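PDB 5I0F: glycoside hydrolase family 31 from Trueperella pyogenes, which degrades cycloalternan, probably by cleaving its alpha-glucosidic bonds through a covalent glycosyl-enzyme intermediate. Local coordinates for residues V637-Q642 and L673-L678. Residues are numbered along the deposited sequence; the frame is centred on the assembly and turned at random.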
loop_
_atom_site.group_PDB
_atom_site.type_symbol
_atom_site.label_atom_id
_atom_site.label_comp_id
_atom_site.label_asym_id
_atom_site.label_seq_id
_atom_site.Cartn_x
_atom_site.Cartn_y
_atom_site.Cartn_z
ATOM N N VAL A 637 -16.958 -19.080 1.655
ATOM C CA VAL A 637 -17.642 -18.898 0.374
ATOM C C VAL A 637 -19.040 -18.271 0.578
ATOM O O VAL A 637 -19.386 -17.289 -0.109
ATOM C CB VAL A 637 -17.747 -20.229 -0.415
ATOM C CG1 VAL A 637 -18.709 -20.117 -1.596
ATOM C CG2 VAL A 637 -16.388 -20.662 -0.924
ATOM N N ALA A 638 -19.832 -18.816 1.502
ATOM C CA ALA A 638 -21.197 -18.314 1.712
ATOM C C ALA A 638 -21.207 -16.891 2.310
ATOM O O ALA A 638 -21.991 -16.036 1.870
ATOM C CB ALA A 638 -22.010 -19.261 2.576
ATOM N N GLN A 639 -20.341 -16.641 3.290
ATOM C CA GLN A 639 -20.316 -15.334 3.953
ATOM C C GLN A 639 -19.816 -14.235 3.002
ATOM O O GLN A 639 -20.339 -13.113 3.026
ATOM C CB GLN A 639 -19.462 -15.365 5.213
ATOM C CG GLN A 639 -20.071 -16.204 6.331
ATOM C CD GLN A 639 -21.379 -15.617 6.829
ATOM O OE1 GLN A 639 -21.482 -14.408 7.059
ATOM N NE2 GLN A 639 -22.378 -16.462 6.995
ATOM N N THR A 640 -18.840 -14.580 2.167
ATOM C CA THR A 640 -18.388 -13.676 1.098
ATOM C C THR A 640 -19.511 -13.318 0.118
ATOM O O THR A 640 -19.704 -12.147 -0.214
ATOM C CB THR A 640 -17.204 -14.271 0.338
ATOM O OG1 THR A 640 -16.090 -14.393 1.222
ATOM C CG2 THR A 640 -16.818 -13.388 -0.853
ATOM N N ARG A 641 -20.238 -14.318 -0.358
ATOM C CA ARG A 641 -21.422 -14.052 -1.187
ATOM C C ARG A 641 -22.397 -13.102 -0.479
ATOM O O ARG A 641 -22.893 -12.149 -1.083
ATOM C CB ARG A 641 -22.146 -15.361 -1.579
ATOM C CG ARG A 641 -21.402 -16.171 -2.628
ATOM C CD ARG A 641 -22.249 -17.330 -3.165
ATOM N NE ARG A 641 -22.535 -18.408 -2.177
ATOM C CZ ARG A 641 -22.193 -19.703 -2.286
ATOM N NH1 ARG A 641 -21.533 -20.170 -3.360
ATOM N NH2 ARG A 641 -22.515 -20.561 -1.300
ATOM N N GLN A 642 -22.675 -13.370 0.794
ATOM C CA GLN A 642 -23.516 -12.472 1.583
ATOM C C GLN A 642 -22.932 -11.060 1.669
ATOM O O GLN A 642 -23.668 -10.091 1.510
ATOM C CB GLN A 642 -23.800 -13.022 2.993
ATOM C CG GLN A 642 -24.920 -14.045 3.019
ATOM C CD GLN A 642 -26.275 -13.412 2.740
ATOM O OE1 GLN A 642 -26.658 -12.424 3.390
ATOM N NE2 GLN A 642 -27.006 -13.958 1.761
ATOM N N LEU A 673 -15.693 -12.712 11.817
ATOM C CA LEU A 673 -15.399 -13.293 10.524
ATOM C C LEU A 673 -16.740 -13.697 9.974
ATOM O O LEU A 673 -17.289 -14.713 10.389
ATOM C CB LEU A 673 -14.477 -14.512 10.635
ATOM C CG LEU A 673 -14.045 -15.093 9.284
ATOM C CD1 LEU A 673 -13.146 -14.130 8.537
ATOM C CD2 LEU A 673 -13.347 -16.421 9.484
ATOM N N GLY A 674 -17.283 -12.885 9.066
ATOM C CA GLY A 674 -18.679 -13.037 8.660
ATOM C C GLY A 674 -19.661 -12.763 9.793
ATOM O O GLY A 674 -19.319 -12.134 10.789
ATOM N N ASP A 675 -20.889 -13.231 9.625
ATOM C CA ASP A 675 -21.957 -12.988 10.603
ATOM C C ASP A 675 -21.825 -13.782 11.881
ATOM O O ASP A 675 -22.340 -13.351 12.897
ATOM C CB ASP A 675 -23.325 -13.364 10.032
ATOM C CG ASP A 675 -23.804 -12.443 8.943
ATOM O OD1 ASP A 675 -23.214 -11.394 8.664
ATOM O OD2 ASP A 675 -24.862 -12.771 8.378
ATOM N N GLU A 676 -21.201 -14.952 11.836
ATOM C CA GLU A 676 -21.408 -15.943 12.902
ATOM C C GLU A 676 -20.238 -16.163 13.877
ATOM O O GLU A 676 -20.463 -16.634 15.000
ATOM C CB GLU A 676 -21.824 -17.291 12.293
ATOM C CG GLU A 676 -23.009 -17.228 11.336
ATOM C CD GLU A 676 -24.292 -16.682 11.970
ATOM O OE1 GLU A 676 -24.498 -16.837 13.198
ATOM O OE2 GLU A 676 -25.122 -16.083 11.247
ATOM N N LEU A 677 -19.020 -15.831 13.473
ATOM C CA LEU A 677 -17.832 -16.151 14.256
ATOM C C LEU A 677 -17.159 -14.909 14.792
ATOM O O LEU A 677 -16.862 -13.977 14.033
ATOM C CB LEU A 677 -16.839 -16.958 13.415
ATOM C CG LEU A 677 -17.320 -18.304 12.862
ATOM C CD1 LEU A 677 -16.190 -18.941 12.086
ATOM C CD2 LEU A 677 -17.821 -19.229 13.963
ATOM N N LEU A 678 -16.917 -14.893 16.099
ATOM C CA LEU A 678 -16.154 -13.844 16.756
ATOM C C LEU A 678 -14.737 -14.373 17.013
ATOM O O LEU A 678 -14.580 -15.402 17.692
ATOM C CB LEU A 678 -16.834 -13.454 18.085
ATOM C CG LEU A 678 -16.149 -12.361 18.925
ATOM C CD1 LEU A 678 -15.782 -11.172 18.076
ATOM C CD2 LEU A 678 -17.056 -11.910 20.058
HETATM O O HOH W 1 -25.014 -15.744 8.297
HETATM O O HOH W 2 -25.411 -11.695 5.834
#
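Gln639 reaches Gly674 and Asp675 with CG beside the backbone N (chi1 -69°) and a bend at chi2, which lays the amide against the turn. That turn is the hairpin connection between strands 671-673 and 677-679 of the antiparallel sheet in the C-terminal part of this family 31 enzyme, and it packs on helix 617-646, which follows the TIM-barrel strands in the chain. One direct hydrogen bond joins the two segments. Asp675 N gives its hydrogen to Gln639 OE1 at 2.9 Å, and the N-H...O angle of 167° shows a nearly straight bond. The donor nevertheless stands well above the carbonyl plane, 57° out of it, so neither lone pair is met directly.

Gly674 lets the amide in close. Its CA lies 3.5 Å from Gln639 OE1, with no side chain between them, and its positive phi favours glycine.

The other half of the amide works through solvent. Gln639 NE2 donates to a water that in turn donates to Asp675 OD2 and Glu676 OE2. The backbone N-H of Asp675 can only donate, which supports placing OE1 toward it and leaves NE2 to donate to this water. Each carboxylate also has a charged partner outside the two segments: Asp675 OD1 forms a salt bridge with Arg652, and Glu676 OE2 one with Arg728. One helical turn after Gln639, a second water extends the polar seam, donating at 2.8 Å to Gln642 OE1 and at the same distance to Asp675 OD2, the oxygen that also accepts from the first water at 3.0 Å.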